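Local coordinates for cytochrome C3 (Desulfovibrio desulfuricans, PDB 1UP9), which carries four covalently bound heme c groups and probably shuttles electrons between redox partners as a class III cytochrome c, at residues V18-H22 with A23-K27; S63-Y66 with V67-R71; E92-K95 with D96-C100. One frame throughout, in Å; residues are numbered along the deposited sequence.

All three contacts are short-range turns or helical turns that build heme sites of one small tetraheme domain. Contact 1 (18-27) supplies axial histidines to two hemes. Contacts 2 and 3 serve a third: His69 of contact 2 ligates its iron, and Cys100 of contact 3 holds its porphyrin by a thioether. Their centres lie about 17 Å apart, with nearest atoms about 7 Å apart, so the heme bridges them. Contact 1 sits on the opposite side of the chain's centre from contact 2, about 17 Å between centres, and about 15 Å from contact 3. His83 ties contacts 1 and 3: it shares an iron with His25 and hydrogen-bonds to Leu97 O.

Contact 1 (V18-H22 with A23-K27); sequences VMFPH and APHEK. With HEC (heme c), chain B; SO4 (sulfate ion), chain F.
His25 ND1 donates a hydrogen bond to Pro21 O (2.8 Å), one of two bonds by which His25 is tied to the residues before it. The oxygen lies in the imidazole plane, and the donor stands almost straight out from the carbonyl, although the N-H...O angle is only 142°, so the bond is bent. The backbone N of His25 donates to His22 O, also at 2.8 Å, but from above that carbonyl's plane. With CG anti to the carbonyl carbon (chi1 -59°), the His25 ring lies back against the 18-22 segment and brings ND1 to Pro21 O.

On the outer side of the turn a sulfate, probably from the crystallisation liquor, accepts from Ala23 N through its O1 (2.7 Å) and weakly from His22 N.

Phe20 touches both imidazoles. Its CE1 lies 3.3 Å from His25 CE1, the two planes nearly parallel at 24° but slid apart so that the rings barely overlap. Phe20 CE2 sits over the centre of the His22 ring, and the same atom is 3.3 Å from the heme CHD. Farther out, Pro21 CB packs on Pro24 CD, though Pro24 has a second conformer and the detail is doubtful.

His22 NE2 binds the iron of this heme at 2.0 Å, with His34 as the other axial ligand, while His25 NE2 ligates a second heme together with His83. One turn thus orients axial ligands for two hemes, and the ND1 bond to Pro21 O fixes the rotation of the His25 ring and should make its imidazole a somewhat stronger donor to iron.

Contact 2 (S63-Y66 with V67-R71); sequences SLYY and VVHAR. Unlike the reference sequence in segment 67-71: Arg71 (reference Lys). With HEC (heme c), chain E.
Tyr65 and His69, one helical turn apart on helix 64-69, lie ring on ring in an offset stack, centroids 4.1 Å apart and planes at 25°. The bump is His69 ND1, which sits over the Tyr65 face toward its rim, 3.4 Å from CD1. Tyr65 reaches this place because its CG is anti to the backbone N (chi1 179°), which carries the phenol to the heme, where its edge meets C4A. The imidazole is packed on both faces: Tyr65 CE1 covers one and Val68 CG1 the other, so the ring fits a slot between phenol and isopropyl group. Val68 CG1 also rests on the porphyrin, 3.6 Å from C1D.

A second fit is made by Tyr66, whose flat face takes the methyl of Ala70, a CH-pi contact with CB 3.9 Å from the ring centroid and 18° off the normal. Elsewhere on the helix, Leu64 CD1 meets Val67 CG2 at 4.1 Å, the two side chains crossing at about a right angle, while Leu64 CD2 packs on a heme propionate arm at CBD.

At the start of the helix Ser63 is the N-cap: its OG accepts from Tyr66 N and is also hydrogen-bonded to Ala57 O. Tyr65 O accepts twice from one residue, from His69 N and from His69 ND1 (2.8 Å), the latter in the carbonyl plane on a lone pair.

His69 NE2 binds the iron at 2.0 Å, opposite His106. The Tyr65 stack, Val68 CG1 and the ND1 bond together hold the imidazole, and the bond to a carbonyl probably increases the electron donation of this ligand to the heme.

Contact 3 (E92-K95 with D96-C100); sequences ELKK and DLTGC. With HEC (heme c), chain E.
The Thr98 hydroxyl folds back onto Lys94 O, one turn earlier in helix 94-98. Thr98 CB stands 3.6 Å from Lys94 O, and CG2 lies farther from the same oxygen. The tip, OG1, is set between the backbone N and the carbonyl carbon (chi1 66°), which turns it to Lys94 O for a 2.7 Å hydrogen bond in which the hydroxyl is the donor. Thr98 N donates to that oxygen too, at 2.9 Å, and the two donors come to it from opposite faces of the carbonyl plane. OG1 also lies 3.8 Å from Lys94 CG and accepts from a water 3.1 Å away. That water in turn accepts from Lys94 NZ (2.8 Å), whose chain is extended until it bends at chi4.

Around this, Leu97 N donates to Leu93 O, and Leu93 CB packs against Leu97 CG at 4.1 Å. A second water joins Glu92 O to Asp96 N at the beginning of the helix. Gly99 N donates to Lys95 O as the chain departs toward Cys100, whose SG is bonded to the heme CAB (1.8 Å).

The helix packs on helix 79-89, which Leu97 and Thr98 touch, and Leu97 O accepts from His83 ND1. The Lys94 carbonyl, which accepts two hydrogen bonds, thus holds Thr98 by backbone and side chain two residues before the thioether cysteine, while the Leu97 carbonyl orients an axial histidine of a neighbouring heme.

Contact 1 (V18-H22 with A23-K27)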
loop_
_atom_site.group_PDB
_atom_site.type_symbol
_atom_site.label_atom_id
_atom_site.label_comp_id
_atom_site.label_asym_id
_atom_site.label_seq_id
_atom_site.Cartn_x
_atom_site.Cartn_y
_atom_site.Cartn_z
ATOM N N VAL A 18 -5.877 2.388 8.056
ATOM C CA VAL A 18 -6.415 2.841 6.772
ATOM C C VAL A 18 -7.114 1.620 6.163
ATOM O O VAL A 18 -6.566 0.516 6.192
ATOM C CB VAL A 18 -5.262 3.390 5.927
ATOM C CG1 VAL A 18 -5.679 3.458 4.443
ATOM C CG2 VAL A 18 -4.777 4.757 6.429
ATOM N N MET A 19 -8.299 1.886 5.609
ATOM C CA MET A 19 -8.965 0.792 4.922
ATOM C C MET A 19 -8.494 0.699 3.469
ATOM O O MET A 19 -8.418 1.715 2.751
ATOM C CB MET A 19 -10.480 0.964 4.977
ATOM C CG MET A 19 -10.971 1.074 6.432
ATOM S SD MET A 19 -10.586 -0.373 7.473
ATOM C CE MET A 19 -11.686 -1.618 6.798
ATOM N N PHE A 20 -8.203 -0.541 3.072
ATOM C CA PHE A 20 -7.710 -0.771 1.715
ATOM C C PHE A 20 -8.798 -1.497 0.902
ATOM O O PHE A 20 -9.191 -2.636 1.275
ATOM C CB PHE A 20 -6.396 -1.583 1.727
ATOM C CG PHE A 20 -6.014 -1.966 0.290
ATOM C CD1 PHE A 20 -5.463 -1.051 -0.584
ATOM C CD2 PHE A 20 -6.250 -3.285 -0.133
ATOM C CE1 PHE A 20 -5.160 -1.417 -1.873
ATOM C CE2 PHE A 20 -5.937 -3.661 -1.428
ATOM C CZ PHE A 20 -5.389 -2.725 -2.292
ATOM N N PRO A 21 -9.287 -0.920 -0.183
ATOM C CA PRO A 21 -10.262 -1.602 -1.036
ATOM C C PRO A 21 -9.618 -2.327 -2.210
ATOM O O PRO A 21 -8.920 -1.669 -3.026
ATOM C CB PRO A 21 -11.098 -0.408 -1.580
ATOM C CG PRO A 21 -10.146 0.737 -1.672
ATOM C CD PRO A 21 -9.024 0.448 -0.698
ATOM N N HIS A 22 -9.806 -3.631 -2.328
ATOM C CA HIS A 22 -9.237 -4.329 -3.468
ATOM C C HIS A 22 -9.965 -3.971 -4.759
ATOM O O HIS A 22 -9.337 -4.038 -5.847
ATOM C CB HIS A 22 -9.260 -5.862 -3.320
ATOM C CG HIS A 22 -8.112 -6.330 -2.482
ATOM N ND1 HIS A 22 -8.092 -6.294 -1.096
ATOM C CD2 HIS A 22 -6.921 -6.857 -2.803
ATOM C CE1 HIS A 22 -6.947 -6.789 -0.629
ATOM N NE2 HIS A 22 -6.187 -7.148 -1.664
ATOM N N ALA A 23 -11.259 -3.622 -4.779
ATOM C CA ALA A 23 -12.012 -3.531 -6.022
ATOM C C ALA A 23 -11.424 -2.526 -7.002
ATOM O O ALA A 23 -11.332 -2.887 -8.191
ATOM C CB ALA A 23 -13.473 -3.200 -5.797
ATOM N N PRO A 24 -11.039 -1.307 -6.648
ATOM C CA PRO A 24 -10.424 -0.380 -7.595
ATOM C C PRO A 24 -9.129 -0.900 -8.199
ATOM O O PRO A 24 -8.670 -0.332 -9.208
ATOM C CB PRO A 24 -10.177 0.881 -6.738
ATOM C CG PRO A 24 -11.246 0.796 -5.689
ATOM C CD PRO A 24 -11.255 -0.673 -5.313
ATOM N N HIS A 25 -8.558 -1.917 -7.535
ATOM C CA HIS A 25 -7.257 -2.436 -7.957
ATOM C C HIS A 25 -7.424 -3.733 -8.708
ATOM O O HIS A 25 -6.438 -4.468 -8.879
ATOM C CB HIS A 25 -6.371 -2.613 -6.707
ATOM C CG HIS A 25 -6.171 -1.324 -5.955
ATOM N ND1 HIS A 25 -6.964 -0.988 -4.860
ATOM C CD2 HIS A 25 -5.362 -0.277 -6.147
ATOM C CE1 HIS A 25 -6.610 0.190 -4.402
ATOM N NE2 HIS A 25 -5.630 0.664 -5.190
ATOM N N GLU A 26 -8.622 -4.066 -9.210
ATOM C CA GLU A 26 -8.829 -5.359 -9.861
ATOM C C GLU A 26 -7.964 -5.548 -11.102
ATOM O O GLU A 26 -7.707 -6.702 -11.412
ATOM C CB GLU A 26 -10.306 -5.547 -10.230
ATOM C CG GLU A 26 -11.049 -5.814 -8.926
ATOM C CD GLU A 26 -12.536 -6.080 -9.137
ATOM O OE1 GLU A 26 -12.916 -6.243 -10.321
ATOM O OE2 GLU A 26 -13.250 -6.124 -8.107
ATOM N N LYS A 27 -7.520 -4.492 -11.759
ATOM C CA LYS A 27 -6.687 -4.707 -12.973
ATOM C C LYS A 27 -5.200 -4.653 -12.627
ATOM O O LYS A 27 -4.338 -4.848 -13.484
ATOM C CB LYS A 27 -7.070 -3.744 -14.117
ATOM C CG LYS A 27 -8.546 -3.763 -14.492
ATOM C CD LYS A 27 -8.932 -5.058 -15.143
ATOM C CE LYS A 27 -10.360 -5.098 -15.695
ATOM N NZ LYS A 27 -10.988 -3.747 -15.648
HETATM FE FE HEC B . -4.342 -7.940 -1.563
HETATM C CHA HEC B . -4.882 -7.936 1.821
HETATM C CHB HEC B . -5.132 -11.177 -1.705
HETATM C CHC HEC B . -4.308 -7.757 -4.995
HETATM C CHD HEC B . -2.856 -4.842 -1.397
HETATM N NA HEC B . -4.969 -9.283 -0.219
HETATM C C1A HEC B . -5.062 -9.145 1.171
HETATM C C2A HEC B . -5.370 -10.427 1.774
HETATM C C3A HEC B . -5.467 -11.315 0.776
HETATM C C4A HEC B . -5.181 -10.620 -0.462
HETATM C CMA HEC B . -5.838 -12.810 0.852
HETATM C CAA HEC B . -5.520 -10.680 3.271
HETATM C CBA HEC B . -4.145 -11.016 3.896
HETATM C CGA HEC B . -3.260 -9.790 4.053
HETATM O O1A HEC B . -2.251 -9.703 3.303
HETATM O O2A HEC B . -3.633 -8.964 4.932
HETATM N NB HEC B . -4.736 -9.213 -3.045
HETATM C C1B HEC B . -4.991 -10.555 -2.915
HETATM C C2B HEC B . -5.079 -11.178 -4.225
HETATM C C3B HEC B . -4.888 -10.195 -5.136
HETATM C C4B HEC B . -4.624 -8.977 -4.409
HETATM C CMB HEC B . -5.375 -12.662 -4.431
HETATM C CAB HEC B . -4.928 -10.240 -6.657
HETATM C CBB HEC B . -6.263 -10.826 -7.187
HETATM N NC HEC B . -3.717 -6.591 -2.890
HETATM C C1C HEC B . -3.801 -6.676 -4.288
HETATM C C2C HEC B . -3.243 -5.494 -4.891
HETATM C C3C HEC B . -2.817 -4.731 -3.905
HETATM C C4C HEC B . -3.112 -5.370 -2.654
HETATM C CMC HEC B . -3.162 -5.343 -6.415
HETATM C CAC HEC B . -2.065 -3.394 -3.982
HETATM C CBC HEC B . -2.714 -2.325 -4.905
HETATM N ND HEC B . -3.928 -6.672 -0.076
HETATM C C1D HEC B . -3.289 -5.442 -0.222
HETATM C C2D HEC B . -3.166 -4.835 1.090
HETATM C C3D HEC B . -3.722 -5.675 1.993
HETATM C C4D HEC B . -4.214 -6.834 1.274
HETATM C CMD HEC B . -2.516 -3.487 1.329
HETATM C CAD HEC B . -3.808 -5.482 3.512
HETATM C CBD HEC B . -2.627 -6.210 4.196
HETATM C CGD HEC B . -2.388 -5.818 5.631
HETATM O O1D HEC B . -1.194 -5.627 5.942
HETATM O O2D HEC B . -3.328 -5.692 6.390
HETATM S S SO4 F . -13.215 -3.552 -1.709
HETATM O O1 SO4 F . -13.206 -2.723 -3.063
HETATM O O2 SO4 F . -14.055 -4.706 -2.008
HETATM O O3 SO4 F . -12.047 -3.888 -1.250
HETATM O O4 SO4 F . -14.035 -2.810 -0.795
#

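Contact 2 (S63-Y66 with V67-R71)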
loop_
_atom_site.group_PDB
_atom_site.type_symbol
_atom_site.label_atom_id
_atom_site.label_comp_id
_atom_site.label_asym_id
_atom_site.label_seq_id
_atom_site.Cartn_x
_atom_site.Cartn_y
_atom_site.Cartn_z
ATOM N N SER A 63 10.087 -0.548 7.425
ATOM C CA SER A 63 9.065 0.419 7.827
ATOM C C SER A 63 7.795 0.302 7.017
ATOM O O SER A 63 7.791 0.554 5.811
ATOM C CB SER A 63 9.652 1.850 7.700
ATOM O OG SER A 63 8.553 2.752 7.686
ATOM N N LEU A 64 6.657 -0.071 7.598
ATOM C CA LEU A 64 5.357 -0.107 6.921
ATOM C C LEU A 64 5.071 1.263 6.331
ATOM O O LEU A 64 4.580 1.415 5.214
ATOM C CB LEU A 64 4.259 -0.616 7.884
ATOM C CG LEU A 64 2.888 -0.803 7.205
ATOM C CD1 LEU A 64 3.003 -1.818 6.062
ATOM C CD2 LEU A 64 1.856 -1.246 8.239
ATOM N N TYR A 65 5.328 2.348 7.093
ATOM C CA TYR A 65 5.019 3.682 6.617
ATOM C C TYR A 65 5.764 3.954 5.313
ATOM O O TYR A 65 5.244 4.547 4.373
ATOM C CB TYR A 65 5.432 4.729 7.650
ATOM C CG TYR A 65 5.200 6.170 7.313
ATOM C CD1 TYR A 65 4.002 6.773 7.649
ATOM C CD2 TYR A 65 6.175 6.916 6.671
ATOM C CE1 TYR A 65 3.834 8.109 7.321
ATOM C CE2 TYR A 65 6.016 8.257 6.335
ATOM C CZ TYR A 65 4.815 8.832 6.671
ATOM O OH TYR A 65 4.605 10.150 6.384
ATOM N N TYR A 66 7.027 3.584 5.277
ATOM C CA TYR A 66 7.881 3.860 4.115
ATOM C C TYR A 66 7.364 3.118 2.907
ATOM O O TYR A 66 7.255 3.614 1.801
ATOM C CB TYR A 66 9.311 3.405 4.442
ATOM C CG TYR A 66 10.309 3.790 3.399
ATOM C CD1 TYR A 66 10.669 5.093 3.184
ATOM C CD2 TYR A 66 10.881 2.770 2.643
ATOM C CE1 TYR A 66 11.601 5.358 2.199
ATOM C CE2 TYR A 66 11.806 3.042 1.675
ATOM C CZ TYR A 66 12.154 4.344 1.460
ATOM O OH TYR A 66 13.098 4.564 0.477
ATOM N N VAL A 67 6.992 1.827 3.085
ATOM C CA VAL A 67 6.596 1.051 1.906
ATOM C C VAL A 67 5.210 1.461 1.422
ATOM O O VAL A 67 4.871 1.177 0.263
ATOM C CB VAL A 67 6.663 -0.480 2.079
ATOM C CG1 VAL A 67 8.049 -0.923 2.532
ATOM C CG2 VAL A 67 5.596 -1.027 3.035
ATOM N N VAL A 68 4.433 2.160 2.239
ATOM C CA VAL A 68 3.157 2.713 1.756
ATOM C C VAL A 68 3.384 4.050 1.094
ATOM O O VAL A 68 2.791 4.362 0.053
ATOM C CB VAL A 68 2.236 2.827 2.983
ATOM C CG1 VAL A 68 1.068 3.771 2.704
ATOM C CG2 VAL A 68 1.780 1.434 3.411
ATOM N N HIS A 69 4.178 4.951 1.692
ATOM C CA HIS A 69 4.130 6.360 1.368
ATOM C C HIS A 69 5.349 6.813 0.528
ATOM O O HIS A 69 5.261 7.923 -0.032
ATOM C CB HIS A 69 4.099 7.232 2.632
ATOM C CG HIS A 69 2.902 7.036 3.516
ATOM N ND1 HIS A 69 2.876 6.067 4.496
ATOM C CD2 HIS A 69 1.722 7.687 3.623
ATOM C CE1 HIS A 69 1.693 6.131 5.131
ATOM N NE2 HIS A 69 0.965 7.117 4.624
ATOM N N ALA A 70 6.423 6.040 0.445
ATOM C CA ALA A 70 7.587 6.543 -0.249
ATOM C C ALA A 70 7.263 6.749 -1.726
ATOM O O ALA A 70 6.595 5.939 -2.337
ATOM C CB ALA A 70 8.770 5.597 -0.144
ATOM N N ARG A 71 7.804 7.859 -2.218
ATOM C CA ARG A 71 7.673 8.047 -3.663
ATOM C C ARG A 71 9.060 7.871 -4.288
ATOM O O ARG A 71 9.253 8.236 -5.431
ATOM C CB ARG A 71 7.031 9.393 -3.929
HETATM FE FE HEC E . -0.870 7.737 5.181
HETATM C CHA HEC E . -0.759 5.701 7.923
HETATM C CHB HEC E . 0.772 10.117 6.968
HETATM C CHC HEC E . -1.238 9.865 2.552
HETATM C CHD HEC E . -2.152 5.192 3.316
HETATM N NA HEC E . -0.216 7.904 7.056
HETATM C C1A HEC E . -0.306 6.983 8.078
HETATM C C2A HEC E . 0.164 7.532 9.325
HETATM C C3A HEC E . 0.613 8.758 9.059
HETATM C C4A HEC E . 0.391 8.999 7.665
HETATM C CMA HEC E . 1.272 9.777 9.996
HETATM C CAA HEC E . 0.110 6.760 10.661
HETATM C CBA HEC E . 1.331 5.848 10.807
HETATM C CGA HEC E . 1.157 4.876 11.968
HETATM O O1A HEC E . 0.028 4.817 12.500
HETATM O O2A HEC E . 2.146 4.192 12.281
HETATM N NB HEC E . -0.316 9.610 4.824
HETATM C C1B HEC E . 0.471 10.380 5.633
HETATM C C2B HEC E . 0.880 11.538 4.884
HETATM C C3B HEC E . 0.265 11.534 3.688
HETATM C C4B HEC E . -0.511 10.316 3.630
HETATM C CMB HEC E . 1.828 12.605 5.451
HETATM C CAB HEC E . 0.275 12.562 2.550
HETATM C CBB HEC E . 1.600 12.517 1.760
HETATM N NC HEC E . -1.570 7.577 3.349
HETATM C C1C HEC E . -1.767 8.601 2.421
HETATM C C2C HEC E . -2.532 8.138 1.286
HETATM C C3C HEC E . -2.744 6.834 1.489
HETATM C C4C HEC E . -2.138 6.457 2.758
HETATM C CMC HEC E . -3.003 9.061 0.144
HETATM C CAC HEC E . -3.505 5.807 0.679
HETATM C CBC HEC E . -2.994 5.690 -0.783
HETATM N ND HEC E . -1.246 5.808 5.523
HETATM C C1D HEC E . -1.722 4.905 4.597
HETATM C C2D HEC E . -1.728 3.590 5.183
HETATM C C3D HEC E . -1.393 3.702 6.485
HETATM C C4D HEC E . -1.105 5.118 6.711
HETATM C CMD HEC E . -2.085 2.303 4.455
HETATM C CAD HEC E . -1.311 2.601 7.553
HETATM C CBD HEC E . -0.018 1.750 7.450
HETATM C CGD HEC E . 1.186 2.518 7.897
HETATM O O1D HEC E . 1.599 2.389 9.073
HETATM O O2D HEC E . 1.720 3.310 7.086
#

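Contact 3 (E92-K95 with D96-C100)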
loop_
_atom_site.group_PDB
_atom_site.type_symbol
_atom_site.label_atom_id
_atom_site.label_comp_id
_atom_site.label_asym_id
_atom_site.label_seq_id
_atom_site.Cartn_x
_atom_site.Cartn_y
_atom_site.Cartn_z
ATOM N N GLU A 92 -8.060 14.996 -11.488
ATOM C CA GLU A 92 -9.218 15.204 -10.608
ATOM C C GLU A 92 -9.116 14.342 -9.370
ATOM O O GLU A 92 -9.838 14.651 -8.412
ATOM C CB GLU A 92 -10.533 14.923 -11.332
ATOM C CG GLU A 92 -10.768 13.543 -11.834
ATOM C CD GLU A 92 -10.068 13.113 -13.110
ATOM O OE1 GLU A 92 -9.186 13.808 -13.653
ATOM O OE2 GLU A 92 -10.415 12.016 -13.617
ATOM N N LEU A 93 -8.317 13.297 -9.396
ATOM C CA LEU A 93 -8.212 12.384 -8.232
ATOM C C LEU A 93 -7.065 12.747 -7.300
ATOM O O LEU A 93 -6.757 11.969 -6.394
ATOM C CB LEU A 93 -7.986 10.951 -8.752
ATOM C CG LEU A 93 -9.177 10.400 -9.578
ATOM C CD1 LEU A 93 -8.949 8.997 -10.069
ATOM C CD2 LEU A 93 -10.441 10.431 -8.725
ATOM N N LYS A 94 -6.384 13.877 -7.488
ATOM C CA LYS A 94 -5.199 14.216 -6.707
ATOM C C LYS A 94 -5.455 14.129 -5.218
ATOM O O LYS A 94 -4.715 13.406 -4.518
ATOM C CB LYS A 94 -4.662 15.627 -7.083
ATOM C CG LYS A 94 -3.427 15.969 -6.270
ATOM C CD LYS A 94 -2.754 17.258 -6.713
ATOM C CE LYS A 94 -1.497 17.503 -5.875
ATOM N NZ LYS A 94 -0.291 16.954 -6.575
ATOM N N LYS A 95 -6.471 14.812 -4.707
ATOM C CA LYS A 95 -6.648 14.773 -3.249
ATOM C C LYS A 95 -7.083 13.402 -2.779
ATOM O O LYS A 95 -6.626 12.866 -1.789
ATOM C CB LYS A 95 -7.713 15.810 -2.859
ATOM C CG LYS A 95 -7.962 15.831 -1.354
ATOM C CD LYS A 95 -7.137 16.932 -0.732
ATOM C CE LYS A 95 -7.648 17.353 0.633
ATOM N NZ LYS A 95 -6.530 17.766 1.534
ATOM N N ASP A 96 -7.997 12.790 -3.553
ATOM C CA ASP A 96 -8.530 11.497 -3.171
ATOM C C ASP A 96 -7.438 10.436 -2.991
ATOM O O ASP A 96 -7.479 9.614 -2.084
ATOM C CB ASP A 96 -9.479 10.946 -4.248
ATOM C CG ASP A 96 -10.872 11.519 -4.196
ATOM O OD1 ASP A 96 -11.246 12.207 -3.229
ATOM O OD2 ASP A 96 -11.640 11.339 -5.163
ATOM N N LEU A 97 -6.450 10.435 -3.908
ATOM C CA LEU A 97 -5.463 9.355 -3.924
ATOM C C LEU A 97 -4.100 9.704 -3.331
ATOM O O LEU A 97 -3.269 8.806 -3.093
ATOM C CB LEU A 97 -5.219 8.868 -5.366
ATOM C CG LEU A 97 -6.427 8.288 -6.112
ATOM C CD1 LEU A 97 -5.922 7.619 -7.398
ATOM C CD2 LEU A 97 -7.309 7.409 -5.295
ATOM N N THR A 98 -3.828 10.995 -3.103
ATOM C CA THR A 98 -2.501 11.332 -2.581
ATOM C C THR A 98 -2.593 12.293 -1.411
ATOM O O THR A 98 -1.531 12.589 -0.821
ATOM C CB THR A 98 -1.559 11.937 -3.647
ATOM O OG1 THR A 98 -2.022 13.231 -4.113
ATOM C CG2 THR A 98 -1.411 10.992 -4.843
ATOM N N GLY A 99 -3.762 12.825 -1.040
ATOM C CA GLY A 99 -3.761 13.777 0.062
ATOM C C GLY A 99 -3.505 13.142 1.415
ATOM O O GLY A 99 -3.933 12.017 1.717
ATOM N N CYS A 100 -2.859 13.929 2.275
ATOM C CA CYS A 100 -2.571 13.465 3.629
ATOM C C CYS A 100 -3.781 13.669 4.536
ATOM O O CYS A 100 -3.774 13.037 5.576
ATOM C CB CYS A 100 -1.340 14.198 4.231
ATOM S SG CYS A 100 0.081 14.272 3.102
HETATM FE FE HEC E . -0.870 7.737 5.181
HETATM C CHA HEC E . -0.759 5.701 7.923
HETATM C CHB HEC E . 0.772 10.117 6.968
HETATM C CHC HEC E . -1.238 9.865 2.552
HETATM C CHD HEC E . -2.152 5.192 3.316
HETATM N NA HEC E . -0.216 7.904 7.056
HETATM C C1A HEC E . -0.306 6.983 8.078
HETATM C C2A HEC E . 0.164 7.532 9.325
HETATM C C3A HEC E . 0.613 8.758 9.059
HETATM C C4A HEC E . 0.391 8.999 7.665
HETATM C CMA HEC E . 1.272 9.777 9.996
HETATM C CAA HEC E . 0.110 6.760 10.661
HETATM C CBA HEC E . 1.331 5.848 10.807
HETATM C CGA HEC E . 1.157 4.876 11.968
HETATM O O1A HEC E . 0.028 4.817 12.500
HETATM O O2A HEC E . 2.146 4.192 12.281
HETATM N NB HEC E . -0.316 9.610 4.824
HETATM C C1B HEC E . 0.471 10.380 5.633
HETATM C C2B HEC E . 0.880 11.538 4.884
HETATM C C3B HEC E . 0.265 11.534 3.688
HETATM C C4B HEC E . -0.511 10.316 3.630
HETATM C CMB HEC E . 1.828 12.605 5.451
HETATM C CAB HEC E . 0.275 12.562 2.550
HETATM C CBB HEC E . 1.600 12.517 1.760
HETATM N NC HEC E . -1.570 7.577 3.349
HETATM C C1C HEC E . -1.767 8.601 2.421
HETATM C C2C HEC E . -2.532 8.138 1.286
HETATM C C3C HEC E . -2.744 6.834 1.489
HETATM C C4C HEC E . -2.138 6.457 2.758
HETATM C CMC HEC E . -3.003 9.061 0.144
HETATM C CAC HEC E . -3.505 5.807 0.679
HETATM C CBC HEC E . -2.994 5.690 -0.783
HETATM N ND HEC E . -1.246 5.808 5.523
HETATM C C1D HEC E . -1.722 4.905 4.597
HETATM C C2D HEC E . -1.728 3.590 5.183
HETATM C C3D HEC E . -1.393 3.702 6.485
HETATM C C4D HEC E . -1.105 5.118 6.711
HETATM C CMD HEC E . -2.085 2.303 4.455
HETATM C CAD HEC E . -1.311 2.601 7.553
HETATM C CBD HEC E . -0.018 1.750 7.450
HETATM C CGD HEC E . 1.186 2.518 7.897
HETATM O O1D HEC E . 1.599 2.389 9.073
HETATM O O2D HEC E . 1.720 3.310 7.086
HETATM O O HOH W 1 -9.607 14.166 -5.580
HETATM O O HOH W 2 0.494 14.459 -5.449
#